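Local coordinates for protein putative HAD-hydrolase YfnB (Bacillus subtilis, PDB 3ED5) that is a putative hydrolase of the haloacid dehalogenase (HAD) superfamily, possibly acting as a 5'-nucleotidase, at residues Glu68-Arg73 / Lys93-Leu98; Ser113-Gln118 / His228-Glu233; Leu180-Ser185 / Glu224-Ile229. One frame throughout, in Å; residues are numbered along the deposited sequence.

Contacts 2 and 3 are neighbours built on the same short helix, 226-230, with centres about 10 Å apart and H228 and I229 in common. Y227 probably makes two hydrogen bonds that tie them together, from its OH to N114 ND2 at 2.9 Å and from its O to I232 N at 3.0 Å; a separate packing contact joins L230 CD2 to L180 CD2 at 4.0 Å. Contact 1 lies on the other side of the chain's centre, its own centre about 36 Å from that of contact 2 and 29 Å from that of contact 3, among helices where a formate bridges two arginines. Contact 3 comes nearest the presumed nucleophile: the I182 side chain is about 7 Å from that of D13.

Contact 1: residues Glu68-Arg73 / Lys93-Leu98. With FMT (formic acid), chain B; FMT (formic acid), chain F.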
loop_
_atom_site.group_PDB
_atom_site.type_symbol
_atom_site.label_atom_id
_atom_site.label_comp_id
_atom_site.label_asym_id
_atom_site.label_seq_id
_atom_site.Cartn_x
_atom_site.Cartn_y
_atom_site.Cartn_z
ATOM N N GLU A 68 -11.615 11.560 6.020
ATOM C CA GLU A 68 -11.137 12.927 6.292
ATOM C C GLU A 68 -9.816 13.167 5.572
ATOM O O GLU A 68 -9.606 14.231 5.001
ATOM C CB GLU A 68 -10.966 13.220 7.790
ATOM C CG GLU A 68 -10.268 14.587 8.028
ATOM C CD GLU A 68 -10.302 15.060 9.459
ATOM O OE1 GLU A 68 -10.776 14.296 10.322
ATOM O OE2 GLU A 68 -9.859 16.211 9.722
ATOM N N VAL A 69 -8.932 12.164 5.589
ATOM C CA VAL A 69 -7.635 12.244 4.873
ATOM C C VAL A 69 -7.888 12.583 3.403
ATOM O O VAL A 69 -7.354 13.592 2.876
ATOM C CB VAL A 69 -6.831 10.893 4.955
ATOM C CG1 VAL A 69 -5.611 10.902 3.973
ATOM C CG2 VAL A 69 -6.368 10.632 6.392
ATOM N N VAL A 70 -8.703 11.774 2.731
ATOM C CA VAL A 70 -8.765 11.887 1.273
ATOM C C VAL A 70 -9.597 13.092 0.850
ATOM O O VAL A 70 -9.305 13.670 -0.197
ATOM C CB VAL A 70 -9.233 10.621 0.535
ATOM C CG1 VAL A 70 -8.236 9.447 0.824
ATOM C CG2 VAL A 70 -10.695 10.273 0.877
ATOM N N ASN A 71 -10.592 13.453 1.671
ATOM C CA ASN A 71 -11.490 14.593 1.359
ATOM C C ASN A 71 -10.959 15.940 1.797
ATOM O O ASN A 71 -11.577 16.986 1.499
ATOM C CB ASN A 71 -12.907 14.334 1.861
ATOM C CG ASN A 71 -13.558 13.208 1.108
ATOM O OD1 ASN A 71 -13.374 13.091 -0.099
ATOM N ND2 ASN A 71 -14.318 12.368 1.802
ATOM N N THR A 72 -9.838 15.943 2.511
ATOM C CA THR A 72 -9.245 17.248 2.828
ATOM C C THR A 72 -7.898 17.543 2.182
ATOM O O THR A 72 -7.493 18.715 2.135
ATOM C CB THR A 72 -9.160 17.525 4.342
ATOM O OG1 THR A 72 -8.363 16.526 4.963
ATOM C CG2 THR A 72 -10.550 17.507 4.992
ATOM N N ARG A 73 -7.187 16.530 1.700
ATOM C CA ARG A 73 -5.809 16.748 1.233
ATOM C C ARG A 73 -5.765 17.790 0.100
ATOM O O ARG A 73 -4.899 18.685 0.109
ATOM C CB ARG A 73 -5.129 15.437 0.808
ATOM C CG ARG A 73 -5.887 14.683 -0.299
ATOM C CD ARG A 73 -5.349 13.223 -0.380
ATOM N NE ARG A 73 -6.134 12.382 -1.275
ATOM C CZ ARG A 73 -5.813 11.111 -1.534
ATOM N NH1 ARG A 73 -4.683 10.603 -1.018
ATOM N NH2 ARG A 73 -6.565 10.386 -2.347
ATOM N N LYS A 93 -12.652 13.460 -8.306
ATOM C CA LYS A 93 -12.022 13.518 -9.644
ATOM C C LYS A 93 -10.671 12.793 -9.675
ATOM O O LYS A 93 -10.373 12.013 -10.584
ATOM C CB LYS A 93 -11.851 14.985 -10.111
ATOM C CG LYS A 93 -13.163 15.668 -10.416
ATOM C CD LYS A 93 -12.945 17.174 -10.593
ATOM C CE LYS A 93 -14.218 17.885 -11.002
ATOM N NZ LYS A 93 -14.153 18.376 -12.406
ATOM N N TYR A 94 -9.856 13.055 -8.663
ATOM C CA TYR A 94 -8.574 12.418 -8.504
ATOM C C TYR A 94 -8.739 10.899 -8.445
ATOM O O TYR A 94 -7.979 10.132 -9.094
ATOM C CB TYR A 94 -7.989 12.859 -7.168
ATOM C CG TYR A 94 -6.660 12.234 -6.874
ATOM C CD1 TYR A 94 -5.560 12.575 -7.631
ATOM C CD2 TYR A 94 -6.500 11.303 -5.833
ATOM C CE1 TYR A 94 -4.313 12.062 -7.374
ATOM C CE2 TYR A 94 -5.204 10.771 -5.547
ATOM C CZ TYR A 94 -4.130 11.168 -6.359
ATOM O OH TYR A 94 -2.836 10.736 -6.205
ATOM N N ARG A 95 -9.732 10.490 -7.676
ATOM C CA ARG A 95 -9.978 9.051 -7.411
ATOM C C ARG A 95 -10.224 8.277 -8.723
ATOM O O ARG A 95 -9.737 7.140 -8.913
ATOM C CB ARG A 95 -11.208 8.919 -6.471
ATOM C CG ARG A 95 -11.677 7.478 -6.178
ATOM C CD ARG A 95 -10.642 6.693 -5.411
ATOM N NE ARG A 95 -10.040 7.406 -4.250
ATOM C CZ ARG A 95 -9.012 6.945 -3.547
ATOM N NH1 ARG A 95 -8.498 5.742 -3.826
ATOM N NH2 ARG A 95 -8.503 7.650 -2.534
ATOM N N ARG A 96 -11.028 8.864 -9.603
ATOM C CA ARG A 96 -11.322 8.247 -10.886
ATOM C C ARG A 96 -10.039 8.029 -11.701
ATOM O O ARG A 96 -9.829 6.934 -12.255
ATOM C CB ARG A 96 -12.368 9.036 -11.661
ATOM C CG ARG A 96 -12.906 8.264 -12.841
ATOM C CD ARG A 96 -12.058 8.472 -14.077
ATOM N NE ARG A 96 -12.336 9.775 -14.672
ATOM C CZ ARG A 96 -11.968 10.137 -15.896
ATOM N NH1 ARG A 96 -11.278 9.291 -16.670
ATOM N NH2 ARG A 96 -12.290 11.347 -16.340
ATOM N N PHE A 97 -9.180 9.050 -11.752
ATOM C CA PHE A 97 -7.903 8.928 -12.469
ATOM C C PHE A 97 -6.943 7.950 -11.804
ATOM O O PHE A 97 -6.269 7.186 -12.492
ATOM C CB PHE A 97 -7.194 10.267 -12.578
ATOM C CG PHE A 97 -7.954 11.303 -13.368
ATOM C CD1 PHE A 97 -8.487 10.997 -14.625
ATOM C CD2 PHE A 97 -8.107 12.591 -12.855
ATOM C CE1 PHE A 97 -9.179 11.977 -15.385
ATOM C CE2 PHE A 97 -8.795 13.582 -13.605
ATOM C CZ PHE A 97 -9.334 13.269 -14.864
ATOM N N LEU A 98 -6.886 7.963 -10.476
ATOM C CA LEU A 98 -6.045 7.025 -9.755
ATOM C C LEU A 98 -6.493 5.602 -10.063
ATOM O O LEU A 98 -5.648 4.697 -10.195
ATOM C CB LEU A 98 -6.165 7.265 -8.241
ATOM C CG LEU A 98 -5.141 6.571 -7.346
ATOM C CD1 LEU A 98 -3.725 7.202 -7.589
ATOM C CD2 LEU A 98 -5.541 6.727 -5.887
HETATM C C FMT B . -4.881 6.923 -2.057
HETATM O O1 FMT B . -4.507 8.026 -2.416
HETATM O O2 FMT B . -6.009 6.695 -1.660
HETATM C C FMT F . -14.714 13.691 5.431
HETATM O O1 FMT F . -15.359 13.266 4.475
HETATM O O2 FMT F . -14.724 13.173 6.550
#
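V70 opens the contact by resting its CG1 methyl against the R95 guanidinium, 3.8 Å from NH2 and at the edge of that group, near its plane. The same methyl lies over one face of the R73 guanidinium. N71 looks elsewhere: its ND2 donates to O1 of the formate of chain F, 3.0 Å away. R73 then carries most of the meeting. Its chain runs extended from CG to NE and brings the guanidinium between V70 CG1 on one face and Y94 CE2, 3.5 Å from NH2, on the opposite face; the Y94 ring stands nearly upright to it, planes 81° apart. R95 reaches the same place by a chain bent at chi2 (65°) and again at chi3. The two guanidinium groups lie almost parallel, 13° apart; the formate of chain B lies at the edges of both and bridges them from one side, and E91 forms a salt bridge to each. R73 NH1 and NH2 both grip formate O1, at 2.9 and 3.1 Å, while R95 NH2 holds O2 at 2.8 Å. N52 takes a further bond from R73 NH1, and T131 one from R95 NH1. The two arginines, with E91 as counter-charge, thus bind a formate, probably from the crystallisation liquor, where two helices of the probable helical cap of a HAD hydrolase meet.

Contact 2: residues Ser113-Gln118 / His228-Glu233; sequences SNLQQQ and HILNIE
L115 meets L230 and I232 in a small apolar cluster. Its CD2 methyl does most of the touching, 3.6 Å from I232 CD1 and 3.7 Å from L230 CD1, and the leucine crosses both partners at about a right angle. The I232 side chain has CG1 set between the backbone N and the carbonyl carbon (chi1 60°), which sends CD1 to L115 and turns CG2 to Q118 OE1. Polar atoms take part by contact alone: Q118, extended beyond CG, comes at I232 from the opposite direction and lays OE1 3.6 Å from CG2 and NE2 3.9 Å from CD1, covering the isoleucine from the exposed Q118 side. Cutting I232 back to alanine would remove CD1 and CG2 and is likely to leave L115 CD2 without one of its two partners and the Q118 amide with little but CB beside it. Helix 226-230 closes in a Schellman motif with N231 at positive phi, after which the I232 side chain points toward 113-118. L115 and L230 both also reach L10 of strand 9-12. Two helices packed side by side on one face of a parallel sheet are part of the Rossmann-like HAD core.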
loop_
_atom_site.group_PDB
_atom_site.type_symbol
_atom_site.label_atom_id
_atom_site.label_comp_id
_atom_site.label_asym_id
_atom_site.label_seq_id
_atom_site.Cartn_x
_atom_site.Cartn_y
_atom_site.Cartn_z
ATOM N N SER A 113 2.761 -14.836 -9.754
ATOM C CA SER A 113 2.353 -16.064 -10.459
ATOM C C SER A 113 3.157 -17.274 -9.961
ATOM O O SER A 113 2.597 -18.368 -9.721
ATOM C CB SER A 113 2.558 -15.892 -11.963
ATOM O OG SER A 113 2.264 -17.107 -12.621
ATOM N N ASN A 114 4.467 -17.098 -9.826
ATOM C CA ASN A 114 5.324 -18.162 -9.296
ATOM C C ASN A 114 4.975 -18.498 -7.836
ATOM O O ASN A 114 4.858 -19.668 -7.475
ATOM C CB ASN A 114 6.820 -17.784 -9.446
ATOM C CG ASN A 114 7.349 -18.036 -10.852
ATOM O OD1 ASN A 114 6.809 -18.869 -11.586
ATOM N ND2 ASN A 114 8.420 -17.322 -11.232
ATOM N N LEU A 115 4.809 -17.475 -6.996
ATOM C CA LEU A 115 4.557 -17.749 -5.569
ATOM C C LEU A 115 3.209 -18.403 -5.294
ATOM O O LEU A 115 3.084 -19.214 -4.356
ATOM C CB LEU A 115 4.702 -16.475 -4.738
ATOM C CG LEU A 115 6.061 -15.763 -4.777
ATOM C CD1 LEU A 115 6.028 -14.566 -3.807
ATOM C CD2 LEU A 115 7.240 -16.690 -4.461
ATOM N N GLN A 116 2.209 -18.080 -6.118
ATOM C CA GLN A 116 0.886 -18.646 -5.967
ATOM C C GLN A 116 0.936 -20.191 -6.044
ATOM O O GLN A 116 0.107 -20.864 -5.449
ATOM C CB GLN A 116 -0.065 -18.041 -7.017
ATOM C CG GLN A 116 -1.540 -18.440 -6.892
ATOM C CD GLN A 116 -1.850 -19.792 -7.521
ATOM O OE1 GLN A 116 -1.132 -20.269 -8.410
ATOM N NE2 GLN A 116 -2.918 -20.437 -7.042
ATOM N N GLN A 117 1.902 -20.718 -6.786
ATOM C CA GLN A 117 2.053 -22.180 -6.957
ATOM C C GLN A 117 2.532 -22.863 -5.687
ATOM O O GLN A 117 2.381 -24.092 -5.552
ATOM C CB GLN A 117 3.045 -22.461 -8.073
ATOM C CG GLN A 117 2.728 -21.732 -9.359
ATOM C CD GLN A 117 2.233 -22.651 -10.412
ATOM O OE1 GLN A 117 1.024 -22.753 -10.646
ATOM N NE2 GLN A 117 3.158 -23.368 -11.050
ATOM N N GLN A 118 3.143 -22.111 -4.767
ATOM C CA GLN A 118 3.787 -22.733 -3.582
ATOM C C GLN A 118 3.440 -22.151 -2.211
ATOM O O GLN A 118 3.865 -22.697 -1.187
ATOM C CB GLN A 118 5.304 -22.702 -3.742
ATOM C CG GLN A 118 5.790 -23.453 -4.962
ATOM C CD GLN A 118 7.283 -23.638 -4.941
ATOM O OE1 GLN A 118 7.831 -24.291 -4.043
ATOM N NE2 GLN A 118 7.957 -23.079 -5.932
ATOM N N HIS A 228 15.136 -16.164 -2.985
ATOM C CA HIS A 228 16.123 -16.645 -2.033
ATOM C C HIS A 228 15.639 -16.609 -0.591
ATOM O O HIS A 228 15.911 -17.534 0.151
ATOM C CB HIS A 228 17.459 -15.891 -2.190
ATOM C CG HIS A 228 18.237 -16.332 -3.388
ATOM N ND1 HIS A 228 19.258 -15.580 -3.930
ATOM C CD2 HIS A 228 18.116 -17.431 -4.172
ATOM C CE1 HIS A 228 19.771 -16.225 -4.963
ATOM N NE2 HIS A 228 19.095 -17.346 -5.135
ATOM N N ILE A 229 14.939 -15.549 -0.200
ATOM C CA ILE A 229 14.437 -15.431 1.184
ATOM C C ILE A 229 13.438 -16.548 1.483
ATOM O O ILE A 229 13.422 -17.111 2.605
ATOM C CB ILE A 229 13.828 -14.022 1.403
ATOM C CG1 ILE A 229 14.998 -13.013 1.553
ATOM C CG2 ILE A 229 12.898 -13.943 2.618
ATOM C CD1 ILE A 229 14.540 -11.573 1.347
ATOM N N LEU A 230 12.648 -16.892 0.473
ATOM C CA LEU A 230 11.602 -17.921 0.629
ATOM C C LEU A 230 12.156 -19.319 0.355
ATOM O O LEU A 230 11.439 -20.327 0.552
ATOM C CB LEU A 230 10.435 -17.612 -0.312
ATOM C CG LEU A 230 9.713 -16.296 0.001
ATOM C CD1 LEU A 230 8.629 -16.064 -1.056
ATOM C CD2 LEU A 230 9.101 -16.290 1.410
ATOM N N ASN A 231 13.416 -19.373 -0.110
ATOM C CA ASN A 231 14.097 -20.610 -0.482
ATOM C C ASN A 231 13.288 -21.442 -1.476
ATOM O O ASN A 231 13.012 -22.622 -1.244
ATOM C CB ASN A 231 14.470 -21.453 0.752
ATOM C CG ASN A 231 15.386 -22.617 0.402
ATOM O OD1 ASN A 231 16.129 -22.559 -0.585
ATOM N ND2 ASN A 231 15.321 -23.682 1.197
ATOM N N ILE A 232 12.887 -20.802 -2.562
ATOM C CA ILE A 232 12.267 -21.509 -3.684
ATOM C C ILE A 232 12.974 -21.096 -4.972
ATOM O O ILE A 232 13.438 -19.958 -5.091
ATOM C CB ILE A 232 10.733 -21.244 -3.808
ATOM C CG1 ILE A 232 10.421 -19.765 -4.023
ATOM C CG2 ILE A 232 9.952 -21.789 -2.604
ATOM C CD1 ILE A 232 9.277 -19.576 -4.976
ATOM N N GLU A 233 13.059 -22.016 -5.933
ATOM C CA GLU A 233 13.687 -21.721 -7.229
ATOM C C GLU A 233 12.803 -20.864 -8.132
ATOM O O GLU A 233 11.606 -21.129 -8.281
ATOM C CB GLU A 233 14.050 -23.012 -7.950
ATOM C CG GLU A 233 14.630 -24.050 -7.020
ATOM C CD GLU A 233 15.516 -25.031 -7.734
ATOM O OE1 GLU A 233 15.006 -25.799 -8.588
ATOM O OE2 GLU A 233 16.731 -25.033 -7.431
#

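Contact 3: residues Leu180-Ser185 / Glu224-Ile229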
loop_
_atom_site.group_PDB
_atom_site.type_symbol
_atom_site.label_atom_id
_atom_site.label_comp_id
_atom_site.label_asym_id
_atom_site.label_seq_id
_atom_site.Cartn_x
_atom_site.Cartn_y
_atom_site.Cartn_z
ATOM N N LEU A 180 4.689 -14.407 6.509
ATOM C CA LEU A 180 5.561 -13.273 6.229
ATOM C C LEU A 180 4.700 -12.133 5.703
ATOM O O LEU A 180 3.858 -12.359 4.802
ATOM C CB LEU A 180 6.594 -13.670 5.151
ATOM C CG LEU A 180 7.583 -12.535 4.753
ATOM C CD1 LEU A 180 8.534 -12.163 5.908
ATOM C CD2 LEU A 180 8.412 -13.006 3.538
ATOM N N ILE A 181 4.929 -10.908 6.190
ATOM C CA ILE A 181 4.308 -9.756 5.545
ATOM C C ILE A 181 5.374 -9.001 4.725
ATOM O O ILE A 181 6.484 -8.771 5.209
ATOM C CB ILE A 181 3.585 -8.803 6.533
ATOM C CG1 ILE A 181 2.976 -7.600 5.763
ATOM C CG2 ILE A 181 4.524 -8.336 7.676
ATOM C CD1 ILE A 181 2.001 -6.714 6.655
ATOM N N ILE A 182 5.012 -8.638 3.498
ATOM C CA ILE A 182 5.917 -7.941 2.572
ATOM C C ILE A 182 5.284 -6.603 2.208
ATOM O O ILE A 182 4.151 -6.554 1.721
ATOM C CB ILE A 182 6.072 -8.761 1.264
ATOM C CG1 ILE A 182 6.557 -10.196 1.545
ATOM C CG2 ILE A 182 7.064 -8.038 0.287
ATOM C CD1 ILE A 182 5.427 -11.237 1.630
ATOM N N GLY A 183 5.999 -5.521 2.453
ATOM C CA GLY A 183 5.459 -4.191 2.110
ATOM C C GLY A 183 6.517 -3.123 2.158
ATOM O O GLY A 183 7.645 -3.337 2.666
ATOM N N ASP A 184 6.151 -1.948 1.630
ATOM C CA ASP A 184 7.115 -0.850 1.509
ATOM C C ASP A 184 7.037 0.162 2.648
ATOM O O ASP A 184 7.939 1.007 2.788
ATOM C CB ASP A 184 6.843 -0.095 0.205
ATOM C CG ASP A 184 5.571 0.688 0.274
ATOM O OD1 ASP A 184 4.525 0.106 0.626
ATOM O OD2 ASP A 184 5.606 1.891 -0.025
ATOM N N SER A 185 5.962 0.106 3.443
ATOM C CA SER A 185 5.768 1.094 4.518
ATOM C C SER A 185 6.331 0.625 5.857
ATOM O O SER A 185 5.875 -0.374 6.425
ATOM C CB SER A 185 4.282 1.447 4.676
ATOM O OG SER A 185 4.095 2.210 5.878
ATOM N N GLU A 224 12.260 -9.900 -6.926
ATOM C CA GLU A 224 12.876 -11.204 -7.236
ATOM C C GLU A 224 13.814 -11.679 -6.123
ATOM O O GLU A 224 14.104 -12.879 -6.031
ATOM C CB GLU A 224 13.608 -11.166 -8.582
ATOM C CG GLU A 224 14.775 -10.168 -8.628
ATOM C CD GLU A 224 15.492 -10.114 -9.992
ATOM O OE1 GLU A 224 14.871 -10.422 -11.035
ATOM O OE2 GLU A 224 16.683 -9.748 -10.026
ATOM N N GLU A 225 14.252 -10.768 -5.248
ATOM C CA GLU A 225 15.061 -11.183 -4.090
ATOM C C GLU A 225 14.261 -12.091 -3.135
ATOM O O GLU A 225 14.850 -12.733 -2.268
ATOM C CB GLU A 225 15.598 -9.972 -3.332
ATOM C CG GLU A 225 16.571 -9.119 -4.159
ATOM C CD GLU A 225 16.956 -7.867 -3.399
ATOM O OE1 GLU A 225 17.326 -7.980 -2.228
ATOM O OE2 GLU A 225 16.847 -6.768 -3.947
ATOM N N LEU A 226 12.932 -12.138 -3.278
ATOM C CA LEU A 226 12.116 -13.024 -2.454
ATOM C C LEU A 226 12.350 -14.504 -2.705
ATOM O O LEU A 226 12.127 -15.304 -1.795
ATOM C CB LEU A 226 10.631 -12.726 -2.592
ATOM C CG LEU A 226 10.155 -11.539 -1.766
ATOM C CD1 LEU A 226 8.727 -11.197 -2.223
ATOM C CD2 LEU A 226 10.188 -11.799 -0.232
ATOM N N TYR A 227 12.787 -14.872 -3.917
ATOM C CA TYR A 227 13.046 -16.302 -4.210
ATOM C C TYR A 227 14.036 -16.878 -3.207
ATOM O O TYR A 227 13.813 -17.954 -2.624
ATOM C CB TYR A 227 13.520 -16.518 -5.649
ATOM C CG TYR A 227 12.444 -16.187 -6.650
ATOM C CD1 TYR A 227 11.241 -16.898 -6.657
ATOM C CD2 TYR A 227 12.626 -15.173 -7.597
ATOM C CE1 TYR A 227 10.223 -16.600 -7.564
ATOM C CE2 TYR A 227 11.617 -14.863 -8.526
ATOM C CZ TYR A 227 10.417 -15.602 -8.504
ATOM O OH TYR A 227 9.402 -15.318 -9.386
ATOM N N HIS A 228 15.136 -16.164 -2.985
ATOM C CA HIS A 228 16.123 -16.645 -2.033
ATOM C C HIS A 228 15.639 -16.609 -0.591
ATOM O O HIS A 228 15.911 -17.534 0.151
ATOM C CB HIS A 228 17.459 -15.891 -2.190
ATOM C CG HIS A 228 18.237 -16.332 -3.388
ATOM N ND1 HIS A 228 19.258 -15.580 -3.930
ATOM C CD2 HIS A 228 18.116 -17.431 -4.172
ATOM C CE1 HIS A 228 19.771 -16.225 -4.963
ATOM N NE2 HIS A 228 19.095 -17.346 -5.135
ATOM N N ILE A 229 14.939 -15.549 -0.200
ATOM C CA ILE A 229 14.437 -15.431 1.184
ATOM C C ILE A 229 13.438 -16.548 1.483
ATOM O O ILE A 229 13.422 -17.111 2.605
ATOM C CB ILE A 229 13.828 -14.022 1.403
ATOM C CG1 ILE A 229 14.998 -13.013 1.553
ATOM C CG2 ILE A 229 12.898 -13.943 2.618
ATOM C CD1 ILE A 229 14.540 -11.573 1.347
#
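L226 drops its CD2 methyl onto strand 179-183, where it meets two side chains: L180 CD2 and I182 CG1, each at 4.3 Å. L180 and I182 are alternate residues of the strand and so project from one face of the sheet, and the helical leucine lies across both. The helix stays fairly high above the strand, with the CA atoms of I182 and L226 9.5 Å apart, and the buried side chains fill the gap. This is the close part of the contact, all three residues being buried. F12 and C201, from the strands flanking 179-183, also touch L226 and I182, extending the apolar layer across the sheet.

Farther along the helix the packing slackens. I229 also points toward the strand, yet its CG2 is 4.7 Å from L180 CD2, and it also touches Y218 and I220 of the edge strand 218-220. The outer side of the helix start is polar: E224 is exposed, while E225 turns back so that OE2 accepts the backbone N atoms of R221 and K222.

At the other end the strand runs through G183 into D184, beside D13, the presumed nucleophile, and then S185, which N-caps helix 186-195 through its OG to A188 N. The Gly-Asp-Ser run at the C-terminal end of a core strand is consistent with motif IV of HAD hydrolases, whose acidic residues border the active site, and L226 packs on the face of that strand just before the run, in the Rossmann-like core.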